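Local coordinates for 402AA LONG hypothetical molybdopterin biosynthesis MOEA protein (Pyrococcus horikoshii, PDB 1UZ5), which probably catalyses the magnesium-dependent insertion of molybdate into adenylyl-molybdopterin, releasing AMP and Mo-molybdopterin in molybdenum cofactor biosynthesis, at residues 19-24 / 320-325; 24-29 / 34-39; 67-70 / 74-77; 311-316 / 376-381. All coordinates share one frame; numbering follows the deposited sequence.

Contact 1 of 4, residues 19-24 / 320-325; sequences FKISPG and LRALGR. With SO4 (sulfate ion), chain C.
The C-terminal end of helix 304-322 packs its last turn, through Ala322, against Ile21 and Pro23 of the loop that follows helix 9-18. The methyl of Ala322 does most of the touching: Ala322 CB lies 3.9 Å from Ile21 CB and 3.8 Å from Ile21 O. The proline ring meets the same residue at its carbonyl, with Pro23 CD 3.8 Å from Ala322 O. No hydrogen bond crosses between 19-24 and 320-325, and a side chain as short as alanine allows the CA atoms of Ile21 and Ala322 to approach within 5.4 Å.

The helix ends here in a Schellman motif, with Gly324, at positive phi, as the C-prime residue. Leu320 O accepts two backbone bonds, from Arg325 N at 2.7 Å and from Leu323 N, which reach it from opposite faces of its carbonyl plane. Past this turn the Arg325 chain bends at chi2 (-103°) and chi3 (-70°), and its NH1 bonds sulfate O2 at 2.9 Å, close to the guanidinium plane, with a weaker bond to O3. Arg158 N and Lys328 NZ also hydrogen-bond the sulfate, the anion probably coming from the crystallisation liquor, while NH1 also bonds Gly156 O. An alanine in place of Arg325 would probably leave Gly156 O without this donor and the sulfate with one hydrogen-bonding residue fewer. Ile21 packs further on Leu318 and Pro296.

Contact 2 of 4, residues 24-29 / 34-39; sequences GIEEVP and LGRIAA
Bends at chi2 (-61°) and chi3 (-66°) curl the Arg36 side chain so that its guanidinium meets Glu26, whose CG sits between the backbone N and the carbonyl carbon (chi1 74°) with the chain extended beyond. The two side chains cross at about a right angle. Arg36 NH2 donates to Glu26 OE2 over 2.7 Å in a nearly straight salt bridge; the acceptor lies in the guanidinium plane, whereas the donor stands above the carboxylate plane. A water links the same pair a second way, accepting from Arg36 NH1 at 2.7 Å and donating to Glu26 OE2 at 2.9 Å.

Aliphatic groups flank this polar link: Val28 CG1 lies 4.0 Å from Arg36 NH1, and at the start of strand 25-29 Ile25 CG1 and CG2 each rest 3.7 Å from Ala39 CB. The strand pairs antiparallel with 174-178, whose Phe178 O also accepts from Arg36 NH2. A leucine in place of Arg36 would probably leave Glu26 without its close cationic mate and Phe178 O without this donor.

With one NH2 shared between a carboxylate and a backbone carbonyl, and NH1 tied in through water, the guanidinium is probably held against rotation, joining the 34-39 loop to both strands of the ribbon.

Contact 3 of 4, residues 67-70 / 74-77; sequences FMAS and PVRL
Apolar packing between Ala69 and Val75 carries this contact, in which a chain reversal delivers the protein into strand 75-83. Val75 CG2 is the branch that does the touching. It lies beside the backbone N of its own residue and anti to the carbonyl carbon, while CG1 takes the position opposite the N (chi1 170°). From there CG2 meets Ala69 CB methyl to methyl at 3.7 Å and comes equally near Ala69 N, also 3.7 Å away. The same methyl reaches back to the peptide before it, with Val75 CG2 4.2 Å from Met68 C. One valine branch thus rests on both the side chain and the backbone of the loop.

Polar atoms meet at the mouth of the reversal, yet no hydrogen bond crosses between 67-70 and 74-77. Ser70 O stands 3.1 Å from Pro74 N, but a proline nitrogen within the chain carries no hydrogen to offer, and the approach is one of packing alone. The proline ring borders the same oxygen, with Pro74 CD 3.8 Å from Ser70 O. The hydroxyl of Ser70 is occupied within the turn, hydrogen-bonded to that of Ser73.

The contact lies at the surface, far from the centre of the chain. Strand 75-83, which it opens, runs between strands 97-101 and 126-129 of a mixed sheet, pairing through Val75 with Ile129 and through Leu77 with Ile127, while Leu77 packs on both residues.

Contact 4 of 4, residues 311-316 / 376-381; sequences FTLLVV and DGFVEI
Thr312 and Leu313 on helix 304-322 face Phe378 on strand 377-381 with the backbones well apart, the nearest CA atoms, those of Thr312 and Gly377, being 9.5 Å from each other. The helix contains a wider pi-type turn here: Phe311 O accepts from Val315 N at 2.8 Å and from Val316 N at 3.0 Å, the two donors arriving from opposite faces of its carbonyl plane.

A single aromatic ring spans the distance. With chi1 at 62°, Phe378 CG is placed between its backbone N and carbonyl carbon, and the CE2 and CZ corner of the ring is turned to the helix. Leu313 reaches it with one methyl, CD2 lying 3.6 Å from Phe378 CZ, as the two side chains cross at a slant. Thr312 comes to the ring edge instead: its CG2 lies near the ring plane, 4.0 Å from Phe378 CE2. The threonine thereby divides its two branches, giving the methyl to the phenylalanine while OG1 hydrogen-bonds Leu308 O one turn back in the helix.

Just ahead of the phenylalanine, Asp376 and Gly377 both face Val352 in a classic beta bulge. Strand 377-381 runs antiparallel to both 347-354 and 391-398; Phe378 makes an edge-to-face contact with Phe349 and touches Thr397. The contact therefore joins a helix of the probable molybdopterin-binding region to a sheet of the C-terminal region, with Phe349 also packing on Leu313.

Contacts 1 and 4 both draw on helix 304-322, one at its C-terminal end and the other a few turns earlier; each is partly buried and apolar across its segments, tying the helix to the loop 19-24 and the C-terminal sheet respectively. Contact 2, also partly buried, differs in using a water-supported salt bridge beside its aliphatic pairs. It shares Gly24 with contact 1 and touches it directly, Ile37 CG2 lying 3.4 Å from Leu323 O. Contact 3 is the surface case, a short chain reversal packed mainly by apolar groups, whose centre lies about 56 Å from that of contact 2 and 72 Å from that of contact 4.

Contact 1 of 4, residues 19-24 / 320-325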
loop_
_atom_site.group_PDB
_atom_site.type_symbol
_atom_site.label_atom_id
_atom_site.label_comp_id
_atom_site.label_asym_id
_atom_site.label_seq_id
_atom_site.Cartn_x
_atom_site.Cartn_y
_atom_site.Cartn_z
ATOM N N PHE A 19 -15.051 -0.065 -16.182
ATOM C CA PHE A 19 -15.299 -1.243 -15.358
ATOM C C PHE A 19 -15.202 -0.833 -13.901
ATOM O O PHE A 19 -14.519 0.133 -13.559
ATOM C CB PHE A 19 -14.268 -2.350 -15.614
ATOM C CG PHE A 19 -14.257 -2.868 -17.022
ATOM C CD1 PHE A 19 -15.429 -2.930 -17.772
ATOM C CD2 PHE A 19 -13.071 -3.324 -17.591
ATOM C CE1 PHE A 19 -15.420 -3.438 -19.071
ATOM C CE2 PHE A 19 -13.050 -3.835 -18.888
ATOM C CZ PHE A 19 -14.229 -3.892 -19.630
ATOM N N LYS A 20 -15.880 -1.570 -13.037
ATOM C CA LYS A 20 -15.831 -1.264 -11.625
ATOM C C LYS A 20 -15.930 -2.547 -10.826
ATOM O O LYS A 20 -16.908 -3.284 -10.929
ATOM C CB LYS A 20 -16.967 -0.312 -11.247
ATOM C CG LYS A 20 -16.797 0.343 -9.886
ATOM C CD LYS A 20 -17.850 1.418 -9.665
ATOM C CE LYS A 20 -17.610 2.180 -8.372
ATOM N NZ LYS A 20 -18.595 3.285 -8.196
ATOM N N ILE A 21 -14.892 -2.820 -10.047
ATOM C CA ILE A 21 -14.864 -4.003 -9.208
ATOM C C ILE A 21 -15.121 -3.542 -7.781
ATOM O O ILE A 21 -14.537 -2.561 -7.324
ATOM C CB ILE A 21 -13.484 -4.704 -9.244
ATOM C CG1 ILE A 21 -13.117 -5.087 -10.681
ATOM C CG2 ILE A 21 -13.508 -5.935 -8.348
ATOM C CD1 ILE A 21 -14.055 -6.090 -11.312
ATOM N N SER A 22 -16.012 -4.238 -7.089
ATOM C CA SER A 22 -16.315 -3.916 -5.701
ATOM C C SER A 22 -16.150 -5.210 -4.930
ATOM O O SER A 22 -17.088 -5.991 -4.796
ATOM C CB SER A 22 -17.744 -3.386 -5.560
ATOM O OG SER A 22 -17.849 -2.084 -6.112
ATOM N N PRO A 23 -14.933 -5.458 -4.422
ATOM C CA PRO A 23 -14.620 -6.669 -3.662
ATOM C C PRO A 23 -15.345 -6.740 -2.322
ATOM O O PRO A 23 -15.481 -7.813 -1.736
ATOM C CB PRO A 23 -13.107 -6.581 -3.502
ATOM C CG PRO A 23 -12.893 -5.108 -3.336
ATOM C CD PRO A 23 -13.791 -4.523 -4.414
ATOM N N GLY A 24 -15.814 -5.594 -1.843
ATOM C CA GLY A 24 -16.505 -5.574 -0.571
ATOM C C GLY A 24 -15.543 -5.274 0.561
ATOM O O GLY A 24 -14.322 -5.261 0.368
ATOM N N LEU A 320 -6.014 -1.571 -8.698
ATOM C CA LEU A 320 -5.689 -0.507 -7.760
ATOM C C LEU A 320 -6.935 0.292 -7.389
ATOM O O LEU A 320 -7.143 0.621 -6.223
ATOM C CB LEU A 320 -4.625 0.420 -8.355
ATOM C CG LEU A 320 -3.241 -0.211 -8.541
ATOM C CD1 LEU A 320 -2.259 0.827 -9.066
ATOM C CD2 LEU A 320 -2.753 -0.773 -7.211
ATOM N N ARG A 321 -7.769 0.594 -8.380
ATOM C CA ARG A 321 -8.990 1.350 -8.134
ATOM C C ARG A 321 -9.930 0.574 -7.229
ATOM O O ARG A 321 -10.630 1.155 -6.406
ATOM C CB ARG A 321 -9.684 1.676 -9.452
ATOM C CG ARG A 321 -8.946 2.712 -10.278
ATOM C CD ARG A 321 -9.431 2.697 -11.709
ATOM N NE ARG A 321 -8.604 3.585 -12.524
ATOM C CZ ARG A 321 -8.383 3.429 -13.825
ATOM N NH1 ARG A 321 -7.614 4.294 -14.469
ATOM N NH2 ARG A 321 -8.920 2.406 -14.480
ATOM N N ALA A 322 -9.942 -0.745 -7.377
ATOM C CA ALA A 322 -10.790 -1.585 -6.545
ATOM C C ALA A 322 -10.306 -1.542 -5.093
ATOM O O ALA A 322 -11.063 -1.833 -4.168
ATOM C CB ALA A 322 -10.756 -3.005 -7.047
ATOM N N LEU A 323 -9.039 -1.186 -4.902
ATOM C CA LEU A 323 -8.458 -1.123 -3.564
ATOM C C LEU A 323 -8.300 0.315 -3.081
ATOM O O LEU A 323 -7.543 0.581 -2.148
ATOM C CB LEU A 323 -7.095 -1.824 -3.560
ATOM C CG LEU A 323 -7.119 -3.324 -3.848
ATOM C CD1 LEU A 323 -5.709 -3.819 -4.095
ATOM C CD2 LEU A 323 -7.759 -4.064 -2.689
ATOM N N GLY A 324 -9.014 1.237 -3.726
ATOM C CA GLY A 324 -8.940 2.636 -3.352
ATOM C C GLY A 324 -7.566 3.230 -3.580
ATOM O O GLY A 324 -7.228 4.271 -3.019
ATOM N N ARG A 325 -6.772 2.566 -4.409
ATOM C CA ARG A 325 -5.418 3.014 -4.717
ATOM C C ARG A 325 -5.418 3.654 -6.098
ATOM O O ARG A 325 -4.361 3.891 -6.682
ATOM C CB ARG A 325 -4.464 1.822 -4.727
ATOM C CG ARG A 325 -4.769 0.775 -3.679
ATOM C CD ARG A 325 -3.816 0.865 -2.519
ATOM N NE ARG A 325 -2.464 0.452 -2.882
ATOM C CZ ARG A 325 -1.397 0.696 -2.131
ATOM N NH1 ARG A 325 -1.540 1.351 -0.984
ATOM N NH2 ARG A 325 -0.196 0.289 -2.518
HETATM S S SO4 C . 0.913 3.234 0.732
HETATM O O1 SO4 C . 0.252 4.646 0.267
HETATM O O2 SO4 C . -0.178 2.494 1.327
HETATM O O3 SO4 C . 1.444 2.621 -0.294
HETATM O O4 SO4 C . 1.834 3.634 1.764
#

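Contact 2 of 4, residues 24-29 / 34-39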
loop_
_atom_site.group_PDB
_atom_site.type_symbol
_atom_site.label_atom_id
_atom_site.label_comp_id
_atom_site.label_asym_id
_atom_site.label_seq_id
_atom_site.Cartn_x
_atom_site.Cartn_y
_atom_site.Cartn_z
ATOM N N GLY A 24 -15.814 -5.594 -1.843
ATOM C CA GLY A 24 -16.505 -5.574 -0.571
ATOM C C GLY A 24 -15.543 -5.274 0.561
ATOM O O GLY A 24 -14.322 -5.261 0.368
ATOM N N ILE A 25 -16.100 -5.043 1.748
ATOM C CA ILE A 25 -15.312 -4.721 2.928
ATOM C C ILE A 25 -15.491 -5.757 4.027
ATOM O O ILE A 25 -16.552 -6.364 4.151
ATOM C CB ILE A 25 -15.722 -3.341 3.482
ATOM C CG1 ILE A 25 -15.495 -2.272 2.410
ATOM C CG2 ILE A 25 -14.933 -3.022 4.742
ATOM C CD1 ILE A 25 -15.975 -0.893 2.802
ATOM N N GLU A 26 -14.442 -5.968 4.815
ATOM C CA GLU A 26 -14.510 -6.912 5.921
ATOM C C GLU A 26 -13.694 -6.374 7.092
ATOM O O GLU A 26 -12.788 -5.555 6.913
ATOM C CB GLU A 26 -13.960 -8.284 5.511
ATOM C CG GLU A 26 -12.451 -8.338 5.382
ATOM C CD GLU A 26 -11.924 -9.751 5.189
ATOM O OE1 GLU A 26 -12.205 -10.618 6.042
ATOM O OE2 GLU A 26 -11.223 -9.994 4.187
ATOM N N GLU A 27 -14.016 -6.832 8.293
ATOM C CA GLU A 27 -13.280 -6.387 9.462
ATOM C C GLU A 27 -12.384 -7.507 9.934
ATOM O O GLU A 27 -12.808 -8.652 10.050
ATOM C CB GLU A 27 -14.226 -5.976 10.593
ATOM C CG GLU A 27 -15.048 -4.735 10.299
ATOM C CD GLU A 27 -15.620 -4.111 11.555
ATOM O OE1 GLU A 27 -16.282 -4.833 12.334
ATOM O OE2 GLU A 27 -15.408 -2.899 11.765
ATOM N N VAL A 28 -11.131 -7.172 10.196
ATOM C CA VAL A 28 -10.178 -8.160 10.674
ATOM C C VAL A 28 -9.565 -7.629 11.960
ATOM O O VAL A 28 -9.478 -6.417 12.148
ATOM C CB VAL A 28 -9.046 -8.374 9.654
ATOM C CG1 VAL A 28 -9.612 -8.949 8.353
ATOM C CG2 VAL A 28 -8.338 -7.049 9.393
ATOM N N PRO A 29 -9.147 -8.528 12.864
ATOM C CA PRO A 29 -8.534 -8.100 14.125
ATOM C C PRO A 29 -7.291 -7.300 13.751
ATOM O O PRO A 29 -6.752 -7.475 12.657
ATOM C CB PRO A 29 -8.172 -9.418 14.804
ATOM C CG PRO A 29 -9.163 -10.390 14.229
ATOM C CD PRO A 29 -9.217 -9.997 12.782
ATOM N N LEU A 34 -1.855 -6.520 9.125
ATOM C CA LEU A 34 -0.599 -6.349 8.404
ATOM C C LEU A 34 -0.724 -6.783 6.944
ATOM O O LEU A 34 -1.125 -7.902 6.663
ATOM C CB LEU A 34 0.521 -7.144 9.088
ATOM C CG LEU A 34 1.900 -6.977 8.439
ATOM C CD1 LEU A 34 2.335 -5.523 8.540
ATOM C CD2 LEU A 34 2.918 -7.889 9.113
ATOM N N GLY A 35 -0.381 -5.890 6.024
ATOM C CA GLY A 35 -0.465 -6.218 4.614
ATOM C C GLY A 35 -1.787 -5.878 3.943
ATOM O O GLY A 35 -1.841 -5.751 2.721
ATOM N N ARG A 36 -2.854 -5.729 4.724
ATOM C CA ARG A 36 -4.162 -5.409 4.159
ATOM C C ARG A 36 -4.288 -3.933 3.784
ATOM O O ARG A 36 -3.460 -3.108 4.168
ATOM C CB ARG A 36 -5.272 -5.805 5.137
ATOM C CG ARG A 36 -5.254 -7.281 5.521
ATOM C CD ARG A 36 -5.454 -8.185 4.296
ATOM N NE ARG A 36 -6.786 -8.049 3.704
ATOM C CZ ARG A 36 -7.824 -8.823 4.017
ATOM N NH1 ARG A 36 -7.690 -9.792 4.914
ATOM N NH2 ARG A 36 -8.998 -8.632 3.432
ATOM N N ILE A 37 -5.325 -3.612 3.018
ATOM C CA ILE A 37 -5.562 -2.247 2.563
ATOM C C ILE A 37 -6.776 -1.652 3.276
ATOM O O ILE A 37 -7.865 -2.225 3.227
ATOM C CB ILE A 37 -5.840 -2.215 1.041
ATOM C CG1 ILE A 37 -4.700 -2.903 0.280
ATOM C CG2 ILE A 37 -6.006 -0.779 0.574
ATOM C CD1 ILE A 37 -3.359 -2.238 0.437
ATOM N N ALA A 38 -6.585 -0.504 3.923
ATOM C CA ALA A 38 -7.670 0.167 4.645
ATOM C C ALA A 38 -8.821 0.514 3.701
ATOM O O ALA A 38 -8.619 1.172 2.680
ATOM C CB ALA A 38 -7.141 1.442 5.318
ATOM N N ALA A 39 -10.028 0.081 4.050
ATOM C CA ALA A 39 -11.199 0.348 3.220
ATOM C C ALA A 39 -11.759 1.760 3.396
ATOM O O ALA A 39 -12.597 2.198 2.615
ATOM C CB ALA A 39 -12.285 -0.685 3.498
HETATM O O HOH W 1 -9.407 -11.846 5.535
#

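Contact 3 of 4, residues 67-70 / 74-77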
loop_
_atom_site.group_PDB
_atom_site.type_symbol
_atom_site.label_atom_id
_atom_site.label_comp_id
_atom_site.label_asym_id
_atom_site.label_seq_id
_atom_site.Cartn_x
_atom_site.Cartn_y
_atom_site.Cartn_z
ATOM N N PHE A 67 4.350 31.340 42.351
ATOM C CA PHE A 67 4.636 32.633 41.740
ATOM C C PHE A 67 5.552 33.591 42.503
ATOM O O PHE A 67 6.299 34.348 41.885
ATOM C CB PHE A 67 3.320 33.335 41.373
ATOM C CG PHE A 67 2.618 32.724 40.181
ATOM C CD1 PHE A 67 3.213 31.690 39.457
ATOM C CD2 PHE A 67 1.366 33.181 39.784
ATOM C CE1 PHE A 67 2.569 31.119 38.361
ATOM C CE2 PHE A 67 0.713 32.616 38.686
ATOM C CZ PHE A 67 1.315 31.585 37.975
ATOM N N MET A 68 5.508 33.554 43.830
ATOM C CA MET A 68 6.348 34.437 44.638
ATOM C C MET A 68 7.689 33.803 44.997
ATOM O O MET A 68 8.461 34.368 45.768
ATOM C CB MET A 68 5.613 34.832 45.923
ATOM C CG MET A 68 4.298 35.557 45.686
ATOM S SD MET A 68 4.498 37.031 44.650
ATOM C CE MET A 68 4.901 38.270 45.891
ATOM N N ALA A 69 7.970 32.634 44.433
ATOM C CA ALA A 69 9.221 31.940 44.722
ATOM C C ALA A 69 10.451 32.673 44.200
ATOM O O ALA A 69 10.476 33.142 43.063
ATOM C CB ALA A 69 9.182 30.531 44.144
ATOM N N SER A 70 11.473 32.759 45.044
ATOM C CA SER A 70 12.731 33.406 44.690
ATOM C C SER A 70 13.832 32.702 45.469
ATOM O O SER A 70 13.565 32.056 46.485
ATOM C CB SER A 70 12.704 34.894 45.057
ATOM O OG SER A 70 12.596 35.085 46.459
ATOM N N PRO A 74 12.215 31.173 49.186
ATOM C CA PRO A 74 11.604 30.027 48.511
ATOM C C PRO A 74 10.215 29.727 49.046
ATOM O O PRO A 74 9.910 30.030 50.198
ATOM C CB PRO A 74 12.578 28.899 48.809
ATOM C CG PRO A 74 13.066 29.252 50.184
ATOM C CD PRO A 74 13.322 30.741 50.059
ATOM N N VAL A 75 9.373 29.139 48.203
ATOM C CA VAL A 75 8.024 28.771 48.612
ATOM C C VAL A 75 8.086 27.365 49.187
ATOM O O VAL A 75 8.805 26.505 48.675
ATOM C CB VAL A 75 7.042 28.768 47.413
ATOM C CG1 VAL A 75 5.715 28.134 47.827
ATOM C CG2 VAL A 75 6.815 30.185 46.926
ATOM N N ARG A 76 7.329 27.127 50.249
ATOM C CA ARG A 76 7.317 25.820 50.875
ATOM C C ARG A 76 5.974 25.144 50.608
ATOM O O ARG A 76 4.920 25.700 50.917
ATOM C CB ARG A 76 7.533 25.953 52.383
ATOM C CG ARG A 76 7.855 24.644 53.072
ATOM C CD ARG A 76 7.239 24.567 54.457
ATOM N NE ARG A 76 7.754 25.575 55.374
ATOM C CZ ARG A 76 7.303 25.746 56.613
ATOM N NH1 ARG A 76 6.328 24.974 57.075
ATOM N NH2 ARG A 76 7.826 26.685 57.390
ATOM N N LEU A 77 6.019 23.948 50.027
ATOM C CA LEU A 77 4.804 23.194 49.738
ATOM C C LEU A 77 4.831 21.866 50.489
ATOM O O LEU A 77 5.884 21.257 50.648
ATOM C CB LEU A 77 4.680 22.936 48.233
ATOM C CG LEU A 77 4.669 24.148 47.295
ATOM C CD1 LEU A 77 4.502 23.674 45.862
ATOM C CD2 LEU A 77 3.539 25.099 47.670
#

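Contact 4 of 4, residues 311-316 / 376-381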
loop_
_atom_site.group_PDB
_atom_site.type_symbol
_atom_site.label_atom_id
_atom_site.label_comp_id
_atom_site.label_asym_id
_atom_site.label_seq_id
_atom_site.Cartn_x
_atom_site.Cartn_y
_atom_site.Cartn_z
ATOM N N PHE A 311 -0.154 -6.185 -18.640
ATOM C CA PHE A 311 -0.788 -6.404 -17.344
ATOM C C PHE A 311 -0.769 -5.081 -16.581
ATOM O O PHE A 311 -1.788 -4.620 -16.068
ATOM C CB PHE A 311 -0.010 -7.471 -16.562
ATOM C CG PHE A 311 -0.377 -7.559 -15.100
ATOM C CD1 PHE A 311 -1.591 -8.101 -14.702
ATOM C CD2 PHE A 311 0.512 -7.123 -14.124
ATOM C CE1 PHE A 311 -1.914 -8.213 -13.352
ATOM C CE2 PHE A 311 0.201 -7.230 -12.769
ATOM C CZ PHE A 311 -1.016 -7.777 -12.385
ATOM N N THR A 312 0.410 -4.474 -16.534
ATOM C CA THR A 312 0.617 -3.213 -15.841
ATOM C C THR A 312 -0.227 -2.073 -16.403
ATOM O O THR A 312 -0.813 -1.287 -15.652
ATOM C CB THR A 312 2.093 -2.813 -15.909
ATOM O OG1 THR A 312 2.884 -3.833 -15.290
ATOM C CG2 THR A 312 2.328 -1.480 -15.200
ATOM N N LEU A 313 -0.290 -1.990 -17.727
ATOM C CA LEU A 313 -1.042 -0.934 -18.393
ATOM C C LEU A 313 -2.554 -1.059 -18.311
ATOM O O LEU A 313 -3.252 -0.060 -18.147
ATOM C CB LEU A 313 -0.636 -0.856 -19.866
ATOM C CG LEU A 313 0.734 -0.254 -20.177
ATOM C CD1 LEU A 313 1.089 -0.491 -21.635
ATOM C CD2 LEU A 313 0.708 1.236 -19.863
ATOM N N LEU A 314 -3.061 -2.284 -18.404
ATOM C CA LEU A 314 -4.504 -2.508 -18.412
ATOM C C LEU A 314 -5.156 -3.085 -17.163
ATOM O O LEU A 314 -6.215 -2.619 -16.742
ATOM C CB LEU A 314 -4.869 -3.413 -19.592
ATOM C CG LEU A 314 -4.332 -3.034 -20.978
ATOM C CD1 LEU A 314 -4.758 -4.085 -21.987
ATOM C CD2 LEU A 314 -4.848 -1.663 -21.382
ATOM N N VAL A 315 -4.543 -4.103 -16.573
ATOM C CA VAL A 315 -5.142 -4.737 -15.409
ATOM C C VAL A 315 -4.847 -4.053 -14.078
ATOM O O VAL A 315 -5.741 -3.893 -13.248
ATOM C CB VAL A 315 -4.721 -6.220 -15.318
ATOM C CG1 VAL A 315 -5.508 -6.918 -14.217
ATOM C CG2 VAL A 315 -4.960 -6.911 -16.666
ATOM N N VAL A 316 -3.601 -3.645 -13.880
ATOM C CA VAL A 316 -3.208 -3.003 -12.635
ATOM C C VAL A 316 -4.094 -1.812 -12.255
ATOM O O VAL A 316 -4.590 -1.748 -11.133
ATOM C CB VAL A 316 -1.720 -2.587 -12.686
ATOM C CG1 VAL A 316 -1.350 -1.770 -11.459
ATOM C CG2 VAL A 316 -0.848 -3.846 -12.746
ATOM N N ASP A 376 12.789 -4.245 -15.470
ATOM C CA ASP A 376 12.419 -3.536 -14.251
ATOM C C ASP A 376 11.236 -2.617 -14.503
ATOM O O ASP A 376 10.534 -2.216 -13.574
ATOM C CB ASP A 376 13.604 -2.727 -13.731
ATOM C CG ASP A 376 14.757 -3.606 -13.313
ATOM O OD1 ASP A 376 14.511 -4.586 -12.577
ATOM O OD2 ASP A 376 15.905 -3.320 -13.713
ATOM N N GLY A 377 11.020 -2.294 -15.773
ATOM C CA GLY A 377 9.922 -1.428 -16.149
ATOM C C GLY A 377 9.935 -1.181 -17.644
ATOM O O GLY A 377 10.643 -1.860 -18.388
ATOM N N PHE A 378 9.153 -0.210 -18.098
ATOM C CA PHE A 378 9.117 0.086 -19.519
ATOM C C PHE A 378 9.120 1.576 -19.812
ATOM O O PHE A 378 8.716 2.392 -18.978
ATOM C CB PHE A 378 7.891 -0.569 -20.170
ATOM C CG PHE A 378 6.573 -0.077 -19.635
ATOM C CD1 PHE A 378 6.111 1.202 -19.940
ATOM C CD2 PHE A 378 5.785 -0.898 -18.834
ATOM C CE1 PHE A 378 4.882 1.654 -19.454
ATOM C CE2 PHE A 378 4.560 -0.456 -18.346
ATOM C CZ PHE A 378 4.108 0.823 -18.657
ATOM N N VAL A 379 9.593 1.917 -21.004
ATOM C CA VAL A 379 9.643 3.297 -21.460
ATOM C C VAL A 379 8.691 3.386 -22.650
ATOM O O VAL A 379 8.788 2.595 -23.587
ATOM C CB VAL A 379 11.059 3.685 -21.919
ATOM C CG1 VAL A 379 11.049 5.084 -22.500
ATOM C CG2 VAL A 379 12.022 3.610 -20.746
ATOM N N GLU A 380 7.766 4.337 -22.603
ATOM C CA GLU A 380 6.785 4.515 -23.671
ATOM C C GLU A 380 7.292 5.453 -24.763
ATOM O O GLU A 380 7.632 6.608 -24.498
ATOM C CB GLU A 380 5.479 5.060 -23.085
ATOM C CG GLU A 380 4.433 5.496 -24.097
ATOM C CD GLU A 380 3.234 6.157 -23.435
ATOM O OE1 GLU A 380 3.419 7.166 -22.721
ATOM O OE2 GLU A 380 2.103 5.670 -23.633
ATOM N N ILE A 381 7.349 4.939 -25.990
ATOM C CA ILE A 381 7.810 5.703 -27.151
ATOM C C ILE A 381 6.603 6.032 -28.023
ATOM O O ILE A 381 5.987 5.137 -28.599
ATOM C CB ILE A 381 8.806 4.891 -27.969
ATOM C CG1 ILE A 381 9.810 4.215 -27.027
ATOM C CG2 ILE A 381 9.525 5.804 -28.950
ATOM C CD1 ILE A 381 10.853 3.382 -27.737
#